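Local coordinates for protein mitochondrial association factor 1 (Toxoplasma gondii, PDB 6BXS) that probably takes part in, or derives from a gene family required for, the parasite's manipulation of host mitochondria, and has a macro-domain fold, common among ADP-ribose-binding proteins, at residues 216-221 with 261-266; 184-189 with 238-243; 196-201 with 246-251; 53-58 with 93-98; 14-19 with 266-271. All coordinates share one frame; numbering follows the deposited sequence.

Contact 1 (216-221 with 261-266); sequences LPLLGA and SDTALR. With SO4 (sulfate ion), chain H.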
# COMPACT_ATOMS: atom_id res chain seq x y z
N LEU A 216 5.02 -3.12 -2.57
CA LEU A 216 4.08 -3.66 -1.59
C LEU A 216 4.77 -4.45 -0.49
O LEU A 216 5.74 -5.17 -0.75
CB LEU A 216 3.07 -4.58 -2.29
CG LEU A 216 2.22 -3.95 -3.40
CD1 LEU A 216 1.58 -5.03 -4.25
CD2 LEU A 216 1.17 -3.06 -2.79
N PRO A 217 4.28 -4.33 0.75
CA PRO A 217 4.64 -5.31 1.78
C PRO A 217 3.73 -6.52 1.68
O PRO A 217 2.80 -6.51 0.86
CB PRO A 217 4.42 -4.55 3.08
CG PRO A 217 3.27 -3.66 2.76
CD PRO A 217 3.44 -3.25 1.32
N LEU A 218 3.97 -7.55 2.48
CA LEU A 218 2.99 -8.62 2.63
C LEU A 218 1.93 -8.15 3.62
O LEU A 218 2.12 -8.21 4.83
CB LEU A 218 3.63 -9.91 3.11
CG LEU A 218 2.66 -11.08 3.31
CD1 LEU A 218 2.16 -11.61 1.97
CD2 LEU A 218 3.31 -12.18 4.13
N LEU A 219 0.81 -7.66 3.09
CA LEU A 219 -0.25 -7.09 3.91
C LEU A 219 -0.84 -8.13 4.85
O LEU A 219 -0.97 -9.30 4.51
CB LEU A 219 -1.34 -6.50 3.02
CG LEU A 219 -0.91 -5.26 2.23
CD1 LEU A 219 -1.85 -5.00 1.07
CD2 LEU A 219 -0.85 -4.04 3.14
N GLY A 220 -1.19 -7.68 6.06
CA GLY A 220 -1.77 -8.56 7.06
C GLY A 220 -0.73 -9.28 7.89
O GLY A 220 -1.07 -9.98 8.85
N ALA A 221 0.54 -9.10 7.54
CA ALA A 221 1.63 -9.74 8.27
C ALA A 221 1.97 -8.95 9.53
O ALA A 221 1.30 -7.96 9.85
CB ALA A 221 2.86 -9.87 7.38
N SER A 261 10.37 -15.07 5.56
CA SER A 261 9.74 -16.32 5.12
C SER A 261 9.42 -16.34 3.62
O SER A 261 8.95 -17.35 3.10
CB SER A 261 8.45 -16.56 5.91
OG SER A 261 7.42 -15.67 5.52
N ASP A 262 9.68 -15.22 2.94
CA ASP A 262 9.48 -15.11 1.50
C ASP A 262 8.07 -15.55 1.10
O ASP A 262 7.85 -16.12 0.03
CB ASP A 262 10.54 -15.94 0.75
CG ASP A 262 11.48 -15.09 -0.09
OD1 ASP A 262 11.10 -13.95 -0.47
OD2 ASP A 262 12.59 -15.56 -0.39
N THR A 263 7.10 -15.25 1.96
CA THR A 263 5.74 -15.74 1.81
C THR A 263 5.03 -15.15 0.59
O THR A 263 4.25 -15.84 -0.07
CB THR A 263 4.92 -15.45 3.08
OG1 THR A 263 5.40 -16.29 4.14
CG2 THR A 263 3.44 -15.73 2.87
N ALA A 264 5.30 -13.88 0.29
CA ALA A 264 4.69 -13.24 -0.88
C ALA A 264 5.08 -13.99 -2.15
O ALA A 264 4.23 -14.29 -2.99
CB ALA A 264 5.11 -11.78 -0.97
N LEU A 265 6.37 -14.29 -2.27
CA LEU A 265 6.89 -15.04 -3.40
C LEU A 265 6.26 -16.43 -3.49
O LEU A 265 5.74 -16.82 -4.54
CB LEU A 265 8.41 -15.16 -3.29
CG LEU A 265 9.14 -15.99 -4.35
CD1 LEU A 265 8.95 -15.39 -5.73
CD2 LEU A 265 10.61 -16.10 -4.01
N ARG A 266 6.30 -17.18 -2.39
CA ARG A 266 5.80 -18.55 -2.37
C ARG A 266 4.32 -18.65 -2.73
O ARG A 266 3.91 -19.59 -3.40
CB ARG A 266 6.03 -19.19 -1.00
CG ARG A 266 7.44 -19.69 -0.77
CD ARG A 266 7.42 -20.94 0.10
NE ARG A 266 8.59 -21.03 0.96
CZ ARG A 266 8.85 -22.06 1.76
NH1 ARG A 266 8.03 -23.10 1.80
NH2 ARG A 266 9.94 -22.05 2.51
S SO4 H . 4.64 -23.58 -0.11
O1 SO4 H . 3.81 -24.55 0.60
O2 SO4 H . 4.44 -22.26 0.48
O3 SO4 H . 6.04 -23.96 0.00
O4 SO4 H . 4.26 -23.56 -1.52
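L218 makes a small, buried, apolar contact with T263 and A264, joining the loop that follows strand 213-216 to the first turn of helix 263-276. CG of L218 stands opposite the backbone nitrogen (chi1 179°), which pushes the isobutyl fork toward the helix so that its prongs part over two successive residues. CD2 sits 3.8 Å from CG2 of T263, the two side chains meeting nearly at right angles; CD1 rests 4.2 Å from CB of A264. L230 and I233 of helix 230-248 close round L218, and F256 backs A264. On the solvent side of the same helix, NH1 of R266 donates to O3 of a sulfate, at 2.8 Å and 151°. Behind L218 the chain folds into a type II turn to A221, with G220 taking the positive phi of its third position. This glycine-containing loop at the end of a central parallel strand is consistent with the phosphate-binding loops of ADP-ribose-binding macro domains.

Contact 2 (184-189 with 238-243); sequences MAYKAT and AVAVEA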
# COMPACT_ATOMS: atom_id res chain seq x y z
N MET A 184 -11.99 -12.46 1.37
CA MET A 184 -12.85 -11.47 0.73
C MET A 184 -12.35 -10.05 0.99
O MET A 184 -12.33 -9.21 0.09
CB MET A 184 -14.28 -11.64 1.23
CG MET A 184 -15.34 -11.10 0.29
SD MET A 184 -16.99 -11.69 0.72
CE MET A 184 -16.87 -13.45 0.37
N ALA A 185 -11.94 -9.78 2.23
CA ALA A 185 -11.42 -8.46 2.61
C ALA A 185 -10.07 -8.20 1.95
O ALA A 185 -9.77 -7.07 1.55
CB ALA A 185 -11.31 -8.35 4.13
N TYR A 186 -9.25 -9.25 1.84
CA TYR A 186 -7.92 -9.13 1.26
C TYR A 186 -8.00 -8.78 -0.23
O TYR A 186 -7.23 -7.95 -0.72
CB TYR A 186 -7.14 -10.43 1.44
CG TYR A 186 -5.64 -10.24 1.61
CD1 TYR A 186 -4.85 -9.79 0.56
CD2 TYR A 186 -5.02 -10.51 2.82
CE1 TYR A 186 -3.48 -9.62 0.71
CE2 TYR A 186 -3.66 -10.34 2.98
CZ TYR A 186 -2.89 -9.90 1.93
OH TYR A 186 -1.53 -9.73 2.10
N LYS A 187 -8.92 -9.41 -0.94
CA LYS A 187 -9.13 -9.12 -2.35
C LYS A 187 -9.64 -7.70 -2.54
O LYS A 187 -9.20 -6.99 -3.45
CB LYS A 187 -10.12 -10.11 -2.97
CG LYS A 187 -9.62 -11.55 -2.99
CD LYS A 187 -10.75 -12.51 -3.31
CE LYS A 187 -10.29 -13.95 -3.23
NZ LYS A 187 -11.41 -14.90 -2.99
N ALA A 188 -10.58 -7.30 -1.69
CA ALA A 188 -11.12 -5.94 -1.70
C ALA A 188 -10.01 -4.92 -1.49
O ALA A 188 -10.01 -3.85 -2.10
CB ALA A 188 -12.19 -5.79 -0.63
N THR A 189 -9.07 -5.26 -0.61
CA THR A 189 -7.95 -4.37 -0.31
C THR A 189 -7.02 -4.22 -1.52
O THR A 189 -6.60 -3.12 -1.85
CB THR A 189 -7.14 -4.90 0.89
OG1 THR A 189 -7.99 -4.99 2.04
CG2 THR A 189 -5.98 -3.97 1.21
N ALA A 238 -1.73 -13.69 -3.09
CA ALA A 238 -1.55 -14.15 -4.47
C ALA A 238 -2.86 -14.10 -5.24
O ALA A 238 -2.92 -13.55 -6.34
CB ALA A 238 -0.97 -15.55 -4.49
N VAL A 239 -3.91 -14.66 -4.65
CA VAL A 239 -5.22 -14.68 -5.29
C VAL A 239 -5.79 -13.27 -5.44
O VAL A 239 -6.45 -12.96 -6.43
CB VAL A 239 -6.21 -15.56 -4.49
CG1 VAL A 239 -7.63 -15.41 -5.01
CG2 VAL A 239 -5.78 -17.02 -4.57
N ALA A 240 -5.53 -12.41 -4.45
CA ALA A 240 -6.00 -11.03 -4.51
C ALA A 240 -5.30 -10.27 -5.63
O ALA A 240 -5.91 -9.45 -6.32
CB ALA A 240 -5.77 -10.33 -3.18
N VAL A 241 -4.01 -10.54 -5.81
CA VAL A 241 -3.24 -9.91 -6.88
C VAL A 241 -3.75 -10.36 -8.25
O VAL A 241 -3.88 -9.55 -9.16
CB VAL A 241 -1.74 -10.24 -6.74
CG1 VAL A 241 -0.98 -9.89 -8.03
CG2 VAL A 241 -1.14 -9.49 -5.56
N GLU A 242 -4.03 -11.66 -8.39
CA GLU A 242 -4.54 -12.20 -9.65
C GLU A 242 -5.85 -11.52 -10.06
O GLU A 242 -6.03 -11.15 -11.22
CB GLU A 242 -4.77 -13.71 -9.54
CG GLU A 242 -3.50 -14.54 -9.47
CD GLU A 242 -3.78 -16.02 -9.29
OE1 GLU A 242 -4.09 -16.69 -10.30
OE2 GLU A 242 -3.69 -16.51 -8.15
N ALA A 243 -6.75 -11.35 -9.09
CA ALA A 243 -8.05 -10.76 -9.35
C ALA A 243 -7.92 -9.29 -9.73
O ALA A 243 -8.63 -8.80 -10.61
CB ALA A 243 -8.95 -10.91 -8.13
O HOH W 1 -8.47 -8.62 -5.65
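Y186 and K187 flank the methyl of A240, one with a ring and the other with an aliphatic chain. A240 points its CB into the notch between them, 3.7 Å from CA of K187, while the Y186 ring approaches obliquely, with CD1 3.9 Å from that methyl. The polar end of the ring leads elsewhere: Y186 OH bonds to the carbonyl of L219. K187 sets off beside its own backbone nitrogen (chi1 -65°), passes A240 with CG and stretches on, laying CE 3.5 Å from CG1 of V239 as the two side chains run slantwise past each other. Past the methyl, one water gives its hydrogens to both helices, at 2.8 Å from K187 O and 2.8 Å from A240 O. An alanine at the nearest point lets the axes approach to 8.4 Å, crossing at -44°. Such close packing of helices 179-202 and 230-248 is characteristic of one helical layer of the alpha/beta/alpha sandwich of macro domains.

Contact 3 (196-201 with 246-251); sequences AVSEYN and TRFDPR. With SO4 (sulfate ion), chain D; SO4 (sulfate ion), chain G.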
# COMPACT_ATOMS: atom_id res chain seq x y z
N ALA A 196 -7.05 2.37 -7.07
CA ALA A 196 -6.64 3.74 -6.75
C ALA A 196 -5.60 4.24 -7.74
O ALA A 196 -5.69 5.36 -8.24
CB ALA A 196 -6.10 3.81 -5.33
N VAL A 197 -4.60 3.40 -8.01
CA VAL A 197 -3.55 3.75 -8.96
C VAL A 197 -4.13 3.95 -10.36
O VAL A 197 -3.85 4.95 -11.02
CB VAL A 197 -2.46 2.66 -9.02
CG1 VAL A 197 -1.48 2.94 -10.15
CG2 VAL A 197 -1.73 2.58 -7.69
N SER A 198 -4.93 2.98 -10.80
CA SER A 198 -5.57 3.04 -12.11
C SER A 198 -6.37 4.33 -12.28
O SER A 198 -6.23 5.03 -13.28
CB SER A 198 -6.50 1.84 -12.31
OG SER A 198 -7.31 2.02 -13.46
N GLU A 199 -7.20 4.63 -11.28
CA GLU A 199 -8.04 5.82 -11.33
C GLU A 199 -7.21 7.09 -11.24
O GLU A 199 -7.49 8.07 -11.93
CB GLU A 199 -9.07 5.77 -10.20
CG GLU A 199 -10.42 6.37 -10.54
CD GLU A 199 -11.11 5.65 -11.69
OE1 GLU A 199 -11.02 4.41 -11.75
OE2 GLU A 199 -11.73 6.33 -12.53
N TYR A 200 -6.17 7.07 -10.41
CA TYR A 200 -5.32 8.24 -10.22
C TYR A 200 -4.52 8.57 -11.49
O TYR A 200 -4.37 9.73 -11.84
CB TYR A 200 -4.36 8.02 -9.05
CG TYR A 200 -3.21 9.00 -9.01
CD1 TYR A 200 -3.36 10.26 -8.44
CD2 TYR A 200 -1.96 8.67 -9.54
CE1 TYR A 200 -2.31 11.16 -8.40
CE2 TYR A 200 -0.91 9.56 -9.50
CZ TYR A 200 -1.09 10.80 -8.93
OH TYR A 200 -0.04 11.69 -8.89
N ASN A 201 -4.02 7.54 -12.17
CA ASN A 201 -3.23 7.76 -13.38
C ASN A 201 -4.07 8.32 -14.53
O ASN A 201 -3.52 8.85 -15.49
CB ASN A 201 -2.55 6.47 -13.82
CG ASN A 201 -1.29 6.17 -13.03
OD1 ASN A 201 -0.73 7.04 -12.37
ND2 ASN A 201 -0.82 4.92 -13.11
N THR A 246 -6.42 -8.93 -13.28
CA THR A 246 -7.48 -9.28 -14.22
C THR A 246 -8.49 -8.15 -14.36
O THR A 246 -8.97 -7.88 -15.46
CB THR A 246 -8.21 -10.56 -13.77
OG1 THR A 246 -7.34 -11.69 -13.96
CG2 THR A 246 -9.48 -10.79 -14.58
N ARG A 247 -8.82 -7.51 -13.24
CA ARG A 247 -9.81 -6.44 -13.23
C ARG A 247 -9.35 -5.21 -14.01
O ARG A 247 -10.06 -4.72 -14.89
CB ARG A 247 -10.15 -6.05 -11.79
CG ARG A 247 -10.88 -4.71 -11.62
CD ARG A 247 -12.19 -4.67 -12.40
NE ARG A 247 -13.02 -3.53 -12.00
CZ ARG A 247 -13.03 -2.34 -12.60
NH1 ARG A 247 -12.26 -2.10 -13.66
NH2 ARG A 247 -13.82 -1.38 -12.14
N PHE A 248 -8.15 -4.72 -13.69
CA PHE A 248 -7.71 -3.42 -14.20
C PHE A 248 -6.71 -3.52 -15.36
O PHE A 248 -6.51 -2.53 -16.07
CB PHE A 248 -7.09 -2.61 -13.06
CG PHE A 248 -8.08 -2.23 -11.98
CD1 PHE A 248 -9.04 -1.26 -12.22
CD2 PHE A 248 -8.05 -2.84 -10.74
CE1 PHE A 248 -9.95 -0.90 -11.24
CE2 PHE A 248 -8.96 -2.49 -9.76
CZ PHE A 248 -9.91 -1.53 -10.01
N ASP A 249 -6.11 -4.69 -15.55
CA ASP A 249 -5.13 -4.91 -16.61
C ASP A 249 -4.11 -3.76 -16.65
O ASP A 249 -3.93 -3.12 -17.69
CB ASP A 249 -5.83 -5.04 -17.97
CG ASP A 249 -4.89 -5.47 -19.09
OD1 ASP A 249 -3.86 -6.12 -18.80
OD2 ASP A 249 -5.18 -5.17 -20.26
N PRO A 250 -3.45 -3.50 -15.52
CA PRO A 250 -2.68 -2.26 -15.37
C PRO A 250 -1.29 -2.30 -16.01
O PRO A 250 -0.73 -3.37 -16.25
CB PRO A 250 -2.56 -2.12 -13.86
CG PRO A 250 -2.51 -3.52 -13.37
CD PRO A 250 -3.36 -4.34 -14.31
N ARG A 251 -0.75 -1.11 -16.27
CA ARG A 251 0.62 -0.97 -16.75
C ARG A 251 1.59 -0.90 -15.57
O ARG A 251 2.79 -1.11 -15.73
CB ARG A 251 0.78 0.29 -17.60
CG ARG A 251 -0.10 0.31 -18.85
CD ARG A 251 -0.26 1.73 -19.39
NE ARG A 251 -0.76 2.65 -18.37
CZ ARG A 251 -1.05 3.93 -18.59
NH1 ARG A 251 -1.50 4.67 -17.59
NH2 ARG A 251 -0.89 4.47 -19.79
S SO4 D . -2.29 1.77 -14.93
O1 SO4 D . -3.33 1.25 -14.04
O2 SO4 D . -2.47 3.21 -15.09
O3 SO4 D . -0.98 1.51 -14.35
O4 SO4 D . -2.38 1.11 -16.23
S SO4 G . -12.31 0.65 -15.41
O1 SO4 G . -12.80 0.47 -14.04
O2 SO4 G . -12.39 2.07 -15.77
O3 SO4 G . -10.92 0.20 -15.50
O4 SO4 G . -13.14 -0.13 -16.33
O HOH W 2 -5.75 0.20 -15.02
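R251 reaches toward N201 round a sulfate that fills the gap between them. From CB, 3.5 Å from sulfate O4, the chain keeps that oxygen beside it through CG and CD, then bends at chi3 (-55°). NE donates to O4 at 3.1 Å, and NH1 to O2 at 3.1 Å with a fairly straight 161° angle; O2 lies in the guanidinium plane at its edge. NH1 also comes within 4.3 Å of N201 CB. The backbone N of R251 adds a 2.8 Å bond to O4, and N201 ND2, on helix 179-202, donates to O2, while its OD1 accepts from V211 N. Nearby, F248 CD1 touches S198 OG at 3.9 Å, and a water links that hydroxyl, F248 O and sulfate O1. R247 lays CG over the centre of the F248 ring, and its two terminal nitrogens share O1 of a second sulfate. Backbone and side-chain donors from the end of helix 179-202 and the loop after helix 230-248 form a surface anion site, its sulfate probably from the crystallisation liquor.

Contact 4 (53-58 with 93-98); sequences YGLFIG and IQERLL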
# COMPACT_ATOMS: atom_id res chain seq x y z
N TYR A 53 -5.79 0.50 11.65
CA TYR A 53 -7.24 0.63 11.62
C TYR A 53 -7.69 2.03 12.04
O TYR A 53 -8.80 2.45 11.72
CB TYR A 53 -7.87 -0.44 12.52
CG TYR A 53 -7.46 -1.84 12.13
CD1 TYR A 53 -7.80 -2.36 10.88
CD2 TYR A 53 -6.72 -2.64 12.99
CE1 TYR A 53 -7.43 -3.63 10.51
CE2 TYR A 53 -6.34 -3.93 12.62
CZ TYR A 53 -6.69 -4.41 11.38
OH TYR A 53 -6.32 -5.68 11.00
N GLY A 54 -6.82 2.74 12.75
CA GLY A 54 -7.09 4.11 13.15
C GLY A 54 -6.65 5.14 12.11
O GLY A 54 -6.89 6.33 12.29
N LEU A 55 -6.00 4.67 11.05
CA LEU A 55 -5.67 5.50 9.89
C LEU A 55 -4.61 6.58 10.14
O LEU A 55 -4.60 7.59 9.44
CB LEU A 55 -6.93 6.17 9.34
CG LEU A 55 -8.15 5.29 9.08
CD1 LEU A 55 -9.28 6.12 8.48
CD2 LEU A 55 -7.81 4.12 8.17
N PHE A 56 -3.71 6.37 11.10
CA PHE A 56 -2.63 7.32 11.35
C PHE A 56 -1.31 6.84 10.74
O PHE A 56 -1.09 5.63 10.61
CB PHE A 56 -2.44 7.55 12.85
CG PHE A 56 -1.81 6.40 13.56
CD1 PHE A 56 -0.43 6.29 13.65
CD2 PHE A 56 -2.59 5.41 14.13
CE1 PHE A 56 0.16 5.23 14.30
CE2 PHE A 56 -2.00 4.34 14.78
CZ PHE A 56 -0.63 4.25 14.86
N ILE A 57 -0.45 7.78 10.39
CA ILE A 57 0.92 7.48 9.98
C ILE A 57 1.85 7.69 11.17
O ILE A 57 2.04 8.81 11.64
CB ILE A 57 1.36 8.35 8.79
CG1 ILE A 57 0.54 7.98 7.55
CG2 ILE A 57 2.85 8.15 8.51
CD1 ILE A 57 0.71 8.94 6.39
N GLY A 58 2.44 6.60 11.64
CA GLY A 58 3.28 6.62 12.83
C GLY A 58 3.36 5.24 13.44
O GLY A 58 3.14 4.24 12.76
N ILE A 93 -6.92 13.75 7.84
CA ILE A 93 -7.13 13.76 6.40
C ILE A 93 -7.72 12.45 5.89
O ILE A 93 -8.64 12.45 5.08
CB ILE A 93 -5.80 14.03 5.65
CG1 ILE A 93 -5.35 15.48 5.89
CG2 ILE A 93 -5.96 13.77 4.15
CD1 ILE A 93 -3.95 15.79 5.41
N GLN A 94 -7.19 11.33 6.38
CA GLN A 94 -7.59 10.03 5.88
C GLN A 94 -8.95 9.58 6.42
O GLN A 94 -9.67 8.84 5.76
CB GLN A 94 -6.51 8.99 6.19
CG GLN A 94 -5.21 9.25 5.41
CD GLN A 94 -4.19 8.14 5.51
OE1 GLN A 94 -3.37 7.96 4.61
NE2 GLN A 94 -4.21 7.40 6.61
N GLU A 95 -9.31 10.04 7.62
CA GLU A 95 -10.65 9.80 8.14
C GLU A 95 -11.70 10.48 7.27
O GLU A 95 -12.72 9.88 6.91
CB GLU A 95 -10.78 10.29 9.59
CG GLU A 95 -10.23 9.34 10.63
CD GLU A 95 -10.52 9.81 12.04
OE1 GLU A 95 -11.69 9.71 12.48
OE2 GLU A 95 -9.58 10.28 12.72
N ARG A 96 -11.46 11.75 6.95
CA ARG A 96 -12.37 12.54 6.13
C ARG A 96 -12.51 11.96 4.72
O ARG A 96 -13.62 11.87 4.18
CB ARG A 96 -11.90 13.99 6.05
CG ARG A 96 -11.94 14.74 7.36
CD ARG A 96 -11.17 16.05 7.27
NE ARG A 96 -11.03 16.69 8.58
CZ ARG A 96 -10.15 17.65 8.85
NH1 ARG A 96 -9.32 18.09 7.91
NH2 ARG A 96 -10.10 18.18 10.06
N LEU A 97 -11.39 11.57 4.13
CA LEU A 97 -11.39 11.04 2.77
C LEU A 97 -12.12 9.71 2.66
O LEU A 97 -12.78 9.44 1.66
CB LEU A 97 -9.95 10.89 2.26
CG LEU A 97 -9.28 12.13 1.68
CD1 LEU A 97 -7.83 11.84 1.33
CD2 LEU A 97 -10.03 12.65 0.46
N LEU A 98 -11.98 8.87 3.68
CA LEU A 98 -12.65 7.57 3.68
C LEU A 98 -14.16 7.74 3.71
O LEU A 98 -14.89 6.98 3.05
CB LEU A 98 -12.19 6.73 4.88
CG LEU A 98 -12.89 5.37 5.02
CD1 LEU A 98 -12.80 4.56 3.72
CD2 LEU A 98 -12.32 4.58 6.18
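L55 turns its CG to the side of its own backbone nitrogen (chi1 -50°) and then runs straight on, carrying CD1 to the surface of helix 83-103; Q94 leaves that helix with a similar first torsion (-67°) and extends beyond CG, so its amide comes back over the loop. CD1 of L55 carries the apolar part of the contact. It lies 3.9 Å from CA of E95, seated against one turn of the helix. CD2 of L98 is 4.1 Å from the same CD1 of L55. The Q94 amide crosses the other way: NE2 reaches the carbonyl O of L55 at 2.9 Å, but the N-H points well off line (127°), so the bond is weak. NE2 also passes 4.0 Å from CB of L55. The other end of the amide is engaged too, as OE1 bonds to NE2 of H150. F148 of strand 147-152 packs on L55, Q94 and L98, while S90 OG takes the neighbouring I57 N. The contact thus packs the loop after strand 45-50, a central strand of the macro-domain sheet, against helix 83-103 by apolar packing and one weak hydrogen bond. Bonds at both ends, one of them weak, probably favour this amide orientation of Q94; with OE1 as modelled, H150 would carry a hydrogen on NE2.

Contact 5 (14-19 with 266-271); sequences TCLGDR and RGLMES. With SO4 (sulfate ion), chain H.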
# COMPACT_ATOMS: atom_id res chain seq x y z
N THR A 14 2.47 -16.02 -15.83
CA THR A 14 1.45 -16.17 -16.87
C THR A 14 0.06 -16.07 -16.26
O THR A 14 -0.91 -15.77 -16.96
CB THR A 14 1.60 -17.51 -17.61
OG1 THR A 14 0.70 -17.54 -18.73
CG2 THR A 14 1.29 -18.68 -16.70
N CYS A 15 -0.04 -16.32 -14.96
CA CYS A 15 -1.31 -16.17 -14.25
C CYS A 15 -1.65 -14.69 -14.05
O CYS A 15 -2.77 -14.35 -13.66
CB CYS A 15 -1.28 -16.89 -12.90
SG CYS A 15 -0.21 -16.13 -11.65
N LEU A 16 -0.68 -13.83 -14.32
CA LEU A 16 -0.87 -12.38 -14.22
C LEU A 16 -0.70 -11.71 -15.59
O LEU A 16 -0.21 -10.58 -15.68
CB LEU A 16 0.12 -11.77 -13.23
CG LEU A 16 0.11 -12.34 -11.81
CD1 LEU A 16 1.16 -11.64 -10.95
CD2 LEU A 16 -1.26 -12.22 -11.17
N GLY A 17 -1.09 -12.42 -16.64
CA GLY A 17 -0.99 -11.88 -17.99
C GLY A 17 0.45 -11.70 -18.44
O GLY A 17 0.77 -10.74 -19.15
N ASP A 18 1.32 -12.61 -18.01
CA ASP A 18 2.73 -12.60 -18.39
C ASP A 18 3.46 -11.35 -17.92
O ASP A 18 4.32 -10.82 -18.63
CB ASP A 18 2.87 -12.74 -19.92
CG ASP A 18 2.20 -13.99 -20.45
OD1 ASP A 18 2.37 -15.06 -19.84
OD2 ASP A 18 1.51 -13.90 -21.49
N ARG A 19 3.11 -10.87 -16.73
CA ARG A 19 3.79 -9.72 -16.15
C ARG A 19 5.01 -10.14 -15.34
O ARG A 19 5.00 -11.20 -14.71
CB ARG A 19 2.83 -8.93 -15.25
CG ARG A 19 1.83 -8.07 -16.01
CD ARG A 19 0.79 -7.47 -15.07
NE ARG A 19 -0.13 -6.59 -15.78
CZ ARG A 19 -1.09 -7.02 -16.61
NH1 ARG A 19 -1.25 -8.31 -16.83
NH2 ARG A 19 -1.88 -6.14 -17.21
N ARG A 266 6.30 -17.18 -2.39
CA ARG A 266 5.80 -18.55 -2.37
C ARG A 266 4.32 -18.65 -2.73
O ARG A 266 3.91 -19.59 -3.40
CB ARG A 266 6.03 -19.19 -1.00
CG ARG A 266 7.44 -19.69 -0.77
CD ARG A 266 7.42 -20.94 0.10
NE ARG A 266 8.59 -21.03 0.96
CZ ARG A 266 8.85 -22.06 1.76
NH1 ARG A 266 8.03 -23.10 1.80
NH2 ARG A 266 9.94 -22.05 2.51
N GLY A 267 3.53 -17.70 -2.25
CA GLY A 267 2.11 -17.70 -2.52
C GLY A 267 1.82 -17.57 -4.00
O GLY A 267 0.97 -18.27 -4.55
N LEU A 268 2.54 -16.67 -4.66
CA LEU A 268 2.36 -16.44 -6.09
C LEU A 268 2.96 -17.56 -6.92
O LEU A 268 2.42 -17.91 -7.97
CB LEU A 268 2.97 -15.09 -6.49
CG LEU A 268 2.04 -13.88 -6.32
CD1 LEU A 268 2.82 -12.58 -6.41
CD2 LEU A 268 0.92 -13.91 -7.35
N MET A 269 4.07 -18.13 -6.46
CA MET A 269 4.65 -19.31 -7.10
C MET A 269 3.61 -20.42 -7.16
O MET A 269 3.49 -21.13 -8.16
CB MET A 269 5.88 -19.80 -6.34
CG MET A 269 7.14 -18.96 -6.52
SD MET A 269 7.89 -19.12 -8.15
CE MET A 269 7.32 -17.60 -8.91
N GLU A 270 2.86 -20.57 -6.07
CA GLU A 270 1.82 -21.59 -5.98
C GLU A 270 0.67 -21.29 -6.93
O GLU A 270 0.12 -22.20 -7.55
CB GLU A 270 1.31 -21.70 -4.54
CG GLU A 270 0.32 -22.83 -4.32
CD GLU A 270 0.15 -23.19 -2.85
OE1 GLU A 270 1.13 -23.11 -2.09
OE2 GLU A 270 -0.98 -23.56 -2.46
N SER A 271 0.32 -20.02 -7.06
CA SER A 271 -0.72 -19.60 -7.99
C SER A 271 -0.30 -19.87 -9.43
O SER A 271 -1.11 -20.31 -10.25
CB SER A 271 -1.04 -18.12 -7.81
OG SER A 271 -1.82 -17.90 -6.64
S SO4 H . 4.64 -23.58 -0.11
O1 SO4 H . 3.81 -24.55 0.60
O2 SO4 H . 4.44 -22.26 0.48
O3 SO4 H . 6.04 -23.96 0.00
O4 SO4 H . 4.26 -23.56 -1.52
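L16, whose side chain meets L268, offers its carbonyl O to the edge of the R19 guanidinium, almost in the plane of that group. NH1 of R19 donates at 2.7 Å with an angle of 155°, although seen from the carbonyl it stands above the plane, 40° out of it. NH2 of the same guanidinium turns to the salt bridge with D249 OD1 and also bonds to P250 O, so one flat group ties the turn to the residues just after helix 230-248. Across the contact the touching is apolar and fairly loose: L16 CD1 lies 4.3 Å from L268 CD2, and C15 brings SG to 4.4 Å from CB of S271. These residues belong to the connection of a beta hairpin, antiparallel strands 8-13 and 19-24 at one margin of the mixed sheet, and helix 263-276 packs over it. F13 and F23 of the two strands lie against L268. The S271 hydroxyl is engaged by R235 NH2 and E242 OE2 of helix 230-248. The next residue, E272, accepts with its carboxylate from the backbone N of both T14 and C15. Within the turn, T14 OG1 makes a weak bond of 3.2 Å to D18 OD1.

How the contacts relate
From the N terminus, residues 14-19 open contact 5, which closes last, at 266-271, and so spans everything between. Contact 4 closes first, bringing the loop after strand 45-50 onto helix 83-103; it is complete before contacts 1, 2 and 3 begin and lies across the chain's centre from contacts 1 and 5. Helix 179-202 then opens contacts 2 and 3 in turn, and the loop at 216-221 opens contact 1; all three cross one another before closing on helix 230-248 or the start of helix 263-276. Contacts 1 and 2 touch through L219 and Y186, contacts 2 and 5 through E242 and S271, and contacts 3 and 5 through D249 and R19. Contacts 1 and 5 share R266.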